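Local coordinates for protein sphingomyelinase-c (Listeria ivanovii, PDB 1ZWX) that belongs to the DNase I-like endonuclease/exonuclease/phosphatase family, whose two packed beta sheets hold an active-site pocket at one edge, at residues V18-R23 with T58-R63; L52-D57 with S289-V294; W274-W279 with Y283-F288. One frame throughout, in Å; residues are numbered along the deposited sequence. Where two conformers were deposited one is given.

Contact 1. Residues V18-R23 with T58-R63; sequences VYLFSR and TSASHR
One ordered water is shared by Arg23 and Ser59 and supplies the polar link between residues 18-23 and 58-63. It accepts a hydrogen bond from Arg23 NH2 at 2.7 Å, lying in the guanidinium plane at its edge, and a longer one from Ser59 N at 3.2 Å. Ser59 is in the first turn of a helix, where the backbone N-H groups lack partners from a preceding turn, which makes this a natural water site. Arg23 NH2 also lies 3.1 Å from Ser59 OG, but the angle is too poor for a hydrogen bond. The long arginine chain bends at chi3 (-43°), and its NE makes a salt bridge with Asp57, the N-cap residue whose OD1 also receives Ala60 N. That carboxylate probably balances the positive guanidinium beside a helix start that would otherwise disfavour it.

Deeper in, the contact turns apolar. Leu20 places CG beside its own backbone N (chi1 -59°), and from there CD1 reaches the helix, 4.2 Å from Ala60 CB. The small methyl of Ala60 lets the helix come close, with Leu20 CA and Ala60 CA 6.8 Å apart. Leu20 CD1 also comes to 4.2 Å from Ser61 OG, a hydroxyl already hydrogen-bonded to Asp57 O one turn back. Strand 12-20 thus ends against the first turn of helix 58-67, Leu64 of that helix continuing the apolar layer against Val18 and Leu20, while helix 31-39 also meets this corner, with Leu20 touching its Arg34, and is tied to helix 58-67 by the Asp36-Arg63 salt bridge.

Contact 2. Residues L52-D57 with S289-V294; sequences LNEAFD and SDHYPV. With PO4 (phosphate ion), chain B.
Glu54 and His291 converge on one flank of a bound phosphate ion, with Glu54 OE2 4.4 Å from His291 NE2. The firm bond is His291 NE2 to phosphate O2, 2.7 Å long with an N-H...O angle of 154°; the oxygen sits at the edge of the imidazole, in its plane, where the N-H points. Phosphate O4 comes within 2.9 Å of Glu54 OE2. Asp290 stays further back, its OD2 3.9 Å from phosphate O2, and its OD1 is 4.4 Å from Glu54 OE1. Such a gathering of acidic side chains and a histidine, where strand 49-55 ends and the loop before strand 294-298 passes, is consistent with the active-site pocket of the DNase I-like fold, although the phosphate probably came from the crystallisation liquor.

Behind this shell stand the residues that set it in place. Asn17 ND2 donates to Glu54 OE2, and Asp248 OD1 is bonded to His291 ND1, so the imidazole is held at both nitrogens and its rotation is fixed; the ring of Trp227 meets it as well. In the loop, Ser289 OG accepts His291 N at 3.0 Å and 171°, an ST turn that orients the start of the 289-294 segment, and the same hydroxyl bonds to Asn17 O. On the strand side, Glu54 has a left-handed backbone conformation, and an inverse gamma turn centred on Ala55 follows, closed by a weak bond from Phe56 N to Glu54 O, 3.1 Å. The Phe56 ring folds back to lay one face over Glu54 CA.

Contact 3. Residues W274-W279 with Y283-F288; sequences WSVKSW and YTYQDF. With GOL (glycerol), chain C.
Four backbone hydrogen bonds lace Trp274 to Tyr285 and Val276 to Tyr283, the shortest running from Tyr285 N to Trp274 O at 2.7 Å. They make the two strands an antiparallel beta hairpin. A fifth bond comes from a side chain: Trp274 NE1 reaches Asp287 O at 2.9 Å, the carbonyl lying near the indole plane, so that the hairpin is also fastened to the chain that leaves it. Between the two bonded pairs, Ser275 and Thr284 form a non-hydrogen-bonded pair whose short hydroxyl side chains join Ser275 OG to Thr284 OG1 at 2.8 Å, as suits their exposed face.

The other face is aromatic. Trp274 has CG between its backbone N and carbonyl carbon (chi1 57°), which brings the indole across to its neighbour: Tyr285 CB lies over the six-membered ring in a CH-pi contact, 3.9 Å from its centroid, and the two aromatic planes are inclined at 40°. Val276 CG2 packs against both tyrosines, 3.9 Å from Tyr283 CB and near the ring edge of Tyr285. A glycerol rests here too, its C1 over a face of Tyr283 and its O1 taking a bond from Tyr285 OH at 2.8 Å. Beyond the hairpin, Trp274 packs on helix 31-39 and on Met234 of helix 233-238; Glu237 of the latter helix touches both Tyr283 and Tyr285, and Ser233 also touches Tyr285.

How the contacts relate
Contacts 1 and 2 adjoin, their centres 10 Å apart, because strands 12-20 and 49-55 are neighbours in one sheet and helix 58-67 follows the second directly. Leu20 N lies 2.8 Å from Glu54 O, probably a hydrogen bond, and Tyr19 CB packs 3.4 Å from Asp290 OD1, so the 18-23 segment borders both halves of the phosphate site in contact 2. Contact 3 lies further out, about 17 Å from contact 2 and 16 Å from contact 1, centre to centre. Its second segment, 283-288, runs straight into 289-294, and Tyr292 CE2 meets Asp287 OD2 at 3.6 Å; the hairpin is therefore continuous with the loop that carries His291.

Contact 1. Residues V18-R23 with T58-R63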
loop_
_atom_site.group_PDB
_atom_site.type_symbol
_atom_site.label_atom_id
_atom_site.label_comp_id
_atom_site.label_asym_id
_atom_site.label_seq_id
_atom_site.Cartn_x
_atom_site.Cartn_y
_atom_site.Cartn_z
ATOM N N VAL A 18 -1.440 3.606 -5.676
ATOM C CA VAL A 18 -2.170 4.136 -6.830
ATOM C C VAL A 18 -1.634 5.504 -7.336
ATOM O O VAL A 18 -2.159 6.050 -8.312
ATOM C CB VAL A 18 -3.695 4.256 -6.535
ATOM C CG1 VAL A 18 -4.311 2.834 -6.338
ATOM C CG2 VAL A 18 -3.951 5.098 -5.333
ATOM N N TYR A 19 -0.612 6.041 -6.677
ATOM C CA TYR A 19 0.036 7.253 -7.193
ATOM C C TYR A 19 -0.969 8.368 -7.521
ATOM O O TYR A 19 -1.081 8.777 -8.689
ATOM C CB TYR A 19 0.820 6.876 -8.446
ATOM C CG TYR A 19 1.655 7.988 -9.056
ATOM C CD1 TYR A 19 2.437 8.807 -8.258
ATOM C CD2 TYR A 19 1.707 8.160 -10.425
ATOM C CE1 TYR A 19 3.232 9.820 -8.799
ATOM C CE2 TYR A 19 2.521 9.158 -10.993
ATOM C CZ TYR A 19 3.284 9.978 -10.167
ATOM O OH TYR A 19 4.088 10.992 -10.708
ATOM N N LEU A 20 -1.682 8.853 -6.500
ATOM C CA LEU A 20 -2.596 10.005 -6.606
ATOM C C LEU A 20 -2.031 11.186 -5.828
ATOM O O LEU A 20 -2.458 11.532 -4.718
ATOM C CB LEU A 20 -4.036 9.664 -6.168
ATOM C CG LEU A 20 -4.730 8.523 -6.965
ATOM C CD1 LEU A 20 -6.071 8.169 -6.299
ATOM C CD2 LEU A 20 -4.925 8.723 -8.525
ATOM N N PHE A 21 -1.019 11.799 -6.434
ATOM C CA PHE A 21 -0.393 12.975 -5.833
ATOM C C PHE A 21 -1.316 14.175 -5.813
ATOM O O PHE A 21 -2.260 14.265 -6.607
ATOM C CB PHE A 21 0.887 13.293 -6.594
ATOM C CG PHE A 21 2.094 12.504 -6.119
ATOM C CD1 PHE A 21 1.948 11.276 -5.439
ATOM C CD2 PHE A 21 3.395 12.987 -6.370
ATOM C CE1 PHE A 21 3.094 10.544 -5.010
ATOM C CE2 PHE A 21 4.527 12.278 -5.938
ATOM C CZ PHE A 21 4.369 11.034 -5.267
ATOM N N SER A 22 -1.046 15.092 -4.889
ATOM C CA SER A 22 -1.766 16.369 -4.798
ATOM C C SER A 22 -1.898 17.064 -6.163
ATOM O O SER A 22 -0.901 17.299 -6.812
ATOM C CB SER A 22 -1.005 17.303 -3.859
ATOM O OG SER A 22 -1.368 18.650 -4.089
ATOM N N ARG A 23 -3.125 17.395 -6.570
ATOM C CA ARG A 23 -3.345 18.070 -7.866
ATOM C C ARG A 23 -2.950 19.558 -7.753
ATOM O O ARG A 23 -2.761 20.236 -8.771
ATOM C CB ARG A 23 -4.810 17.936 -8.322
ATOM C CG ARG A 23 -5.201 16.533 -8.882
ATOM C CD ARG A 23 -6.731 16.423 -9.124
ATOM N NE ARG A 23 -7.482 16.998 -8.022
ATOM C CZ ARG A 23 -8.441 17.911 -8.135
ATOM N NH1 ARG A 23 -8.846 18.348 -9.334
ATOM N NH2 ARG A 23 -8.989 18.383 -7.042
ATOM N N THR A 58 -6.896 15.062 -2.191
ATOM C CA THR A 58 -8.175 14.997 -1.510
ATOM C C THR A 58 -9.324 14.523 -2.432
ATOM O O THR A 58 -10.034 13.567 -2.102
ATOM C CB THR A 58 -8.497 16.355 -0.845
ATOM O OG1 THR A 58 -7.528 16.598 0.180
ATOM C CG2 THR A 58 -9.860 16.331 -0.228
ATOM N N SER A 59 -9.490 15.184 -3.582
ATOM C CA SER A 59 -10.593 14.871 -4.515
ATOM C C SER A 59 -10.488 13.530 -5.216
ATOM O O SER A 59 -11.480 12.800 -5.280
ATOM C CB SER A 59 -10.768 15.976 -5.571
ATOM O OG SER A 59 -10.994 17.208 -4.919
ATOM N N ALA A 60 -9.313 13.205 -5.756
ATOM C CA ALA A 60 -9.138 11.964 -6.498
ATOM C C ALA A 60 -9.271 10.762 -5.552
ATOM O O ALA A 60 -9.805 9.722 -5.935
ATOM C CB ALA A 60 -7.801 11.931 -7.210
ATOM N N SER A 61 -8.787 10.920 -4.322
ATOM C CA SER A 61 -8.813 9.816 -3.340
ATOM C C SER A 61 -10.260 9.620 -2.886
ATOM O O SER A 61 -10.737 8.493 -2.846
ATOM C CB SER A 61 -7.922 10.149 -2.150
ATOM O OG SER A 61 -6.574 10.219 -2.615
ATOM N N HIS A 62 -10.954 10.720 -2.592
ATOM C CA HIS A 62 -12.400 10.641 -2.308
ATOM C C HIS A 62 -13.155 9.976 -3.447
ATOM O O HIS A 62 -13.959 9.059 -3.219
ATOM C CB HIS A 62 -12.976 12.011 -1.960
ATOM C CG HIS A 62 -14.467 12.013 -1.779
ATOM N ND1 HIS A 62 -15.338 12.405 -2.779
ATOM C CD2 HIS A 62 -15.242 11.656 -0.724
ATOM C CE1 HIS A 62 -16.582 12.300 -2.343
ATOM N NE2 HIS A 62 -16.553 11.859 -1.097
ATOM N N ARG A 63 -12.872 10.372 -4.685
ATOM C CA ARG A 63 -13.487 9.709 -5.813
ATOM C C ARG A 63 -13.219 8.205 -5.870
ATOM O O ARG A 63 -14.163 7.389 -6.082
ATOM C CB ARG A 63 -13.120 10.369 -7.147
ATOM C CG ARG A 63 -13.775 9.644 -8.322
ATOM C CD ARG A 63 -13.422 10.249 -9.638
ATOM N NE ARG A 63 -14.208 11.450 -9.867
ATOM C CZ ARG A 63 -14.254 12.099 -11.029
ATOM N NH1 ARG A 63 -13.555 11.661 -12.066
ATOM N NH2 ARG A 63 -14.992 13.199 -11.135
HETATM O O HOH W 1 -7.867 17.701 -4.626
#

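Contact 2. Residues L52-D57 with S289-V294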
loop_
_atom_site.group_PDB
_atom_site.type_symbol
_atom_site.label_atom_id
_atom_site.label_comp_id
_atom_site.label_asym_id
_atom_site.label_seq_id
_atom_site.Cartn_x
_atom_site.Cartn_y
_atom_site.Cartn_z
ATOM N N LEU A 52 -4.800 0.490 -0.118
ATOM C CA LEU A 52 -4.380 1.557 -1.036
ATOM C C LEU A 52 -3.228 2.358 -0.436
ATOM O O LEU A 52 -3.199 2.559 0.766
ATOM C CB LEU A 52 -5.543 2.514 -1.278
ATOM C CG LEU A 52 -6.797 1.865 -1.851
ATOM C CD1 LEU A 52 -7.875 2.945 -1.937
ATOM C CD2 LEU A 52 -6.525 1.263 -3.235
ATOM N N ASN A 53 -2.313 2.815 -1.285
ATOM C CA ASN A 53 -1.182 3.688 -0.880
ATOM C C ASN A 53 -1.165 4.880 -1.846
ATOM O O ASN A 53 -1.620 4.770 -2.983
ATOM C CB ASN A 53 0.184 2.995 -1.079
ATOM C CG ASN A 53 0.481 1.872 -0.082
ATOM O OD1 ASN A 53 1.424 1.108 -0.304
ATOM N ND2 ASN A 53 -0.323 1.740 0.976
ATOM N N GLU A 54 -0.583 5.993 -1.399
ATOM C CA GLU A 54 -0.474 7.235 -2.205
ATOM C C GLU A 54 -1.822 7.780 -2.701
ATOM O O GLU A 54 -1.924 8.413 -3.781
ATOM C CB GLU A 54 0.526 7.073 -3.337
ATOM C CG GLU A 54 1.950 6.994 -2.807
ATOM C CD GLU A 54 3.039 6.920 -3.905
ATOM O OE1 GLU A 54 2.778 7.262 -5.086
ATOM O OE2 GLU A 54 4.162 6.473 -3.572
ATOM N N ALA A 55 -2.840 7.535 -1.902
ATOM C CA ALA A 55 -4.148 8.202 -2.087
ATOM C C ALA A 55 -4.065 9.530 -1.361
ATOM O O ALA A 55 -4.662 9.717 -0.296
ATOM C CB ALA A 55 -5.280 7.312 -1.516
ATOM N N PHE A 56 -3.292 10.465 -1.925
ATOM C CA PHE A 56 -2.984 11.718 -1.240
ATOM C C PHE A 56 -3.957 12.848 -1.628
ATOM O O PHE A 56 -4.452 13.590 -0.762
ATOM C CB PHE A 56 -1.559 12.216 -1.571
ATOM C CG PHE A 56 -0.440 11.408 -0.971
ATOM C CD1 PHE A 56 0.543 10.875 -1.801
ATOM C CD2 PHE A 56 -0.347 11.204 0.401
ATOM C CE1 PHE A 56 1.602 10.160 -1.264
ATOM C CE2 PHE A 56 0.724 10.470 0.946
ATOM C CZ PHE A 56 1.678 9.957 0.110
ATOM N N ASP A 57 -4.200 12.994 -2.925
ATOM C CA ASP A 57 -5.021 14.125 -3.406
ATOM C C ASP A 57 -6.404 14.000 -2.817
ATOM O O ASP A 57 -7.037 12.957 -2.964
ATOM C CB ASP A 57 -5.159 14.084 -4.917
ATOM C CG ASP A 57 -5.958 15.262 -5.440
ATOM O OD1 ASP A 57 -7.044 15.054 -6.022
ATOM O OD2 ASP A 57 -5.480 16.400 -5.242
ATOM N N SER A 289 -1.029 3.410 -12.519
ATOM C CA SER A 289 -0.174 4.028 -11.507
ATOM C C SER A 289 1.278 3.792 -11.913
ATOM O O SER A 289 1.543 3.038 -12.865
ATOM C CB SER A 289 -0.470 3.409 -10.126
ATOM O OG SER A 289 0.622 3.575 -9.241
ATOM N N ASP A 290 2.223 4.413 -11.211
ATOM C CA ASP A 290 3.623 4.125 -11.472
ATOM C C ASP A 290 4.106 2.853 -10.770
ATOM O O ASP A 290 5.235 2.400 -11.026
ATOM C CB ASP A 290 4.530 5.348 -11.182
ATOM C CG ASP A 290 4.578 5.750 -9.701
ATOM O OD1 ASP A 290 3.749 5.304 -8.871
ATOM O OD2 ASP A 290 5.475 6.577 -9.367
ATOM N N HIS A 291 3.273 2.298 -9.867
ATOM C CA HIS A 291 3.546 0.986 -9.255
ATOM C C HIS A 291 2.558 -0.004 -9.847
ATOM O O HIS A 291 1.422 0.368 -10.150
ATOM C CB HIS A 291 3.335 0.976 -7.740
ATOM C CG HIS A 291 4.390 1.695 -6.956
ATOM N ND1 HIS A 291 5.283 1.037 -6.136
ATOM C CD2 HIS A 291 4.685 3.018 -6.855
ATOM C CE1 HIS A 291 6.096 1.920 -5.575
ATOM N NE2 HIS A 291 5.753 3.129 -5.989
ATOM N N TYR A 292 2.973 -1.266 -9.945
ATOM C CA TYR A 292 2.030 -2.332 -10.257
ATOM C C TYR A 292 1.359 -2.834 -8.991
ATOM O O TYR A 292 1.970 -2.810 -7.928
ATOM C CB TYR A 292 2.701 -3.490 -11.006
ATOM C CG TYR A 292 3.282 -3.092 -12.317
ATOM C CD1 TYR A 292 4.649 -3.325 -12.613
ATOM C CD2 TYR A 292 2.493 -2.469 -13.274
ATOM C CE1 TYR A 292 5.188 -2.940 -13.860
ATOM C CE2 TYR A 292 3.027 -2.072 -14.512
ATOM C CZ TYR A 292 4.355 -2.302 -14.799
ATOM O OH TYR A 292 4.826 -1.898 -16.040
ATOM N N PRO A 293 0.075 -3.260 -9.098
ATOM C CA PRO A 293 -0.634 -3.840 -7.960
ATOM C C PRO A 293 -0.055 -5.221 -7.620
ATOM O O PRO A 293 0.564 -5.862 -8.478
ATOM C CB PRO A 293 -2.072 -4.007 -8.459
ATOM C CG PRO A 293 -2.102 -3.535 -9.874
ATOM C CD PRO A 293 -0.733 -3.238 -10.335
ATOM N N VAL A 294 -0.210 -5.636 -6.372
ATOM C CA VAL A 294 0.247 -6.956 -5.941
ATOM C C VAL A 294 -0.977 -7.666 -5.337
ATOM O O VAL A 294 -1.737 -7.067 -4.611
ATOM C CB VAL A 294 1.466 -6.899 -4.942
ATOM C CG1 VAL A 294 1.681 -8.227 -4.244
ATOM C CG2 VAL A 294 2.751 -6.453 -5.674
HETATM P P PO4 B . 7.291 6.747 -5.052
HETATM O O1 PO4 B . 8.059 7.392 -6.196
HETATM O O2 PO4 B . 6.307 5.746 -5.598
HETATM O O3 PO4 B . 8.245 5.969 -4.163
HETATM O O4 PO4 B . 6.574 7.844 -4.288
#

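Contact 3. Residues W274-W279 with Y283-F288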
loop_
_atom_site.group_PDB
_atom_site.type_symbol
_atom_site.label_atom_id
_atom_site.label_comp_id
_atom_site.label_asym_id
_atom_site.label_seq_id
_atom_site.Cartn_x
_atom_site.Cartn_y
_atom_site.Cartn_z
ATOM N N TRP A 274 -4.988 6.745 -21.719
ATOM C CA TRP A 274 -5.501 8.013 -21.240
ATOM C C TRP A 274 -4.467 9.114 -21.498
ATOM O O TRP A 274 -3.276 8.842 -21.615
ATOM C CB TRP A 274 -5.928 7.949 -19.759
ATOM C CG TRP A 274 -4.803 7.518 -18.835
ATOM C CD1 TRP A 274 -4.446 6.240 -18.492
ATOM C CD2 TRP A 274 -3.890 8.386 -18.154
ATOM N NE1 TRP A 274 -3.364 6.266 -17.637
ATOM C CE2 TRP A 274 -3.008 7.567 -17.411
ATOM C CE3 TRP A 274 -3.737 9.781 -18.095
ATOM C CZ2 TRP A 274 -1.973 8.096 -16.628
ATOM C CZ3 TRP A 274 -2.729 10.302 -17.305
ATOM C CH2 TRP A 274 -1.857 9.464 -16.585
ATOM N N SER A 275 -4.952 10.344 -21.574
ATOM C CA SER A 275 -4.135 11.495 -21.985
ATOM C C SER A 275 -4.348 12.697 -21.088
ATOM O O SER A 275 -5.437 12.930 -20.558
ATOM C CB SER A 275 -4.482 11.904 -23.438
ATOM O OG SER A 275 -3.934 10.955 -24.357
ATOM N N VAL A 276 -3.294 13.484 -20.946
ATOM C CA VAL A 276 -3.363 14.733 -20.189
ATOM C C VAL A 276 -2.669 15.813 -21.024
ATOM O O VAL A 276 -1.900 15.493 -21.925
ATOM C CB VAL A 276 -2.683 14.588 -18.798
ATOM C CG1 VAL A 276 -3.494 13.676 -17.892
ATOM C CG2 VAL A 276 -1.279 14.022 -18.938
ATOM N N LYS A 277 -2.952 17.072 -20.727
ATOM C CA LYS A 277 -2.224 18.173 -21.361
ATOM C C LYS A 277 -1.418 18.926 -20.303
ATOM O O LYS A 277 -1.884 19.092 -19.163
ATOM C CB LYS A 277 -3.171 19.131 -22.092
ATOM C CG LYS A 277 -3.803 18.540 -23.351
ATOM N N SER A 278 -0.203 19.323 -20.680
ATOM C CA SER A 278 0.576 20.279 -19.888
ATOM C C SER A 278 1.099 21.372 -20.816
ATOM O O SER A 278 1.839 21.082 -21.759
ATOM C CB SER A 278 1.714 19.567 -19.151
ATOM O OG SER A 278 2.410 20.495 -18.348
ATOM N N TRP A 279 0.689 22.616 -20.554
ATOM C CA TRP A 279 1.013 23.745 -21.432
ATOM C C TRP A 279 0.457 23.393 -22.829
ATOM O O TRP A 279 -0.724 23.034 -22.925
ATOM C CB TRP A 279 2.522 24.072 -21.366
ATOM C CG TRP A 279 2.830 24.857 -20.092
ATOM C CD1 TRP A 279 2.930 24.365 -18.819
ATOM C CD2 TRP A 279 2.981 26.277 -19.983
ATOM N NE1 TRP A 279 3.158 25.393 -17.917
ATOM C CE2 TRP A 279 3.187 26.578 -18.607
ATOM C CE3 TRP A 279 2.954 27.337 -20.918
ATOM C CZ2 TRP A 279 3.395 27.891 -18.148
ATOM C CZ3 TRP A 279 3.171 28.642 -20.462
ATOM C CH2 TRP A 279 3.385 28.905 -19.088
ATOM N N TYR A 283 0.165 14.381 -23.402
ATOM C CA TYR A 283 0.953 13.225 -22.922
ATOM C C TYR A 283 -0.033 12.072 -22.759
ATOM O O TYR A 283 -1.113 12.256 -22.225
ATOM C CB TYR A 283 1.611 13.548 -21.562
ATOM C CG TYR A 283 2.575 14.717 -21.666
ATOM C CD1 TYR A 283 2.123 16.027 -21.570
ATOM C CD2 TYR A 283 3.929 14.492 -21.908
ATOM C CE1 TYR A 283 3.023 17.118 -21.731
ATOM C CE2 TYR A 283 4.837 15.565 -22.058
ATOM C CZ TYR A 283 4.363 16.865 -21.958
ATOM O OH TYR A 283 5.245 17.921 -22.079
ATOM N N THR A 284 0.359 10.910 -23.235
ATOM C CA THR A 284 -0.545 9.760 -23.305
ATOM C C THR A 284 0.085 8.602 -22.565
ATOM O O THR A 284 1.245 8.290 -22.759
ATOM C CB THR A 284 -0.825 9.384 -24.770
ATOM O OG1 THR A 284 -1.428 10.506 -25.408
ATOM C CG2 THR A 284 -1.798 8.179 -24.885
ATOM N N TYR A 285 -0.706 7.963 -21.705
ATOM C CA TYR A 285 -0.180 6.875 -20.886
ATOM C C TYR A 285 -1.127 5.672 -20.910
ATOM O O TYR A 285 -2.275 5.791 -21.349
ATOM C CB TYR A 285 -0.027 7.346 -19.433
ATOM C CG TYR A 285 0.904 8.525 -19.272
ATOM C CD1 TYR A 285 0.407 9.821 -19.114
ATOM C CD2 TYR A 285 2.287 8.341 -19.317
ATOM C CE1 TYR A 285 1.297 10.922 -18.972
ATOM C CE2 TYR A 285 3.179 9.438 -19.183
ATOM C CZ TYR A 285 2.665 10.704 -19.001
ATOM O OH TYR A 285 3.557 11.761 -18.861
ATOM N N GLN A 286 -0.654 4.544 -20.389
ATOM C CA GLN A 286 -1.456 3.325 -20.411
ATOM C C GLN A 286 -1.258 2.481 -19.137
ATOM O O GLN A 286 -1.364 1.235 -19.170
ATOM C CB GLN A 286 -1.078 2.517 -21.649
ATOM C CG GLN A 286 0.387 2.205 -21.713
ATOM C CD GLN A 286 0.747 1.353 -22.903
ATOM O OE1 GLN A 286 1.786 0.685 -22.913
ATOM N NE2 GLN A 286 -0.109 1.368 -23.918
ATOM N N ASP A 287 -0.985 3.165 -18.025
ATOM C CA ASP A 287 -0.865 2.515 -16.728
ATOM C C ASP A 287 -1.757 3.164 -15.718
ATOM O O ASP A 287 -2.102 4.347 -15.849
ATOM C CB ASP A 287 0.596 2.411 -16.276
ATOM C CG ASP A 287 1.403 1.437 -17.138
ATOM O OD1 ASP A 287 2.048 1.886 -18.129
ATOM O OD2 ASP A 287 1.408 0.205 -16.842
ATOM N N PHE A 288 -2.181 2.372 -14.722
ATOM C CA PHE A 288 -3.070 2.834 -13.657
ATOM C C PHE A 288 -2.317 3.692 -12.649
ATOM O O PHE A 288 -2.912 4.542 -11.974
ATOM C CB PHE A 288 -3.648 1.629 -12.883
ATOM C CG PHE A 288 -4.572 0.747 -13.718
ATOM C CD1 PHE A 288 -4.133 -0.464 -14.211
ATOM C CD2 PHE A 288 -5.867 1.154 -14.001
ATOM C CE1 PHE A 288 -4.981 -1.283 -14.999
ATOM C CE2 PHE A 288 -6.719 0.342 -14.796
ATOM C CZ PHE A 288 -6.276 -0.858 -15.272
HETATM C C1 GOL C . 2.322 15.498 -17.394
HETATM O O1 GOL C . 2.502 14.185 -17.899
HETATM C C2 GOL C . 3.643 15.930 -16.756
HETATM O O2 GOL C . 4.750 15.460 -17.521
HETATM C C3 GOL C . 3.684 17.449 -16.680
HETATM O O3 GOL C . 4.573 17.925 -17.677
HETATM O O HOH W 2 4.376 20.553 -21.770
#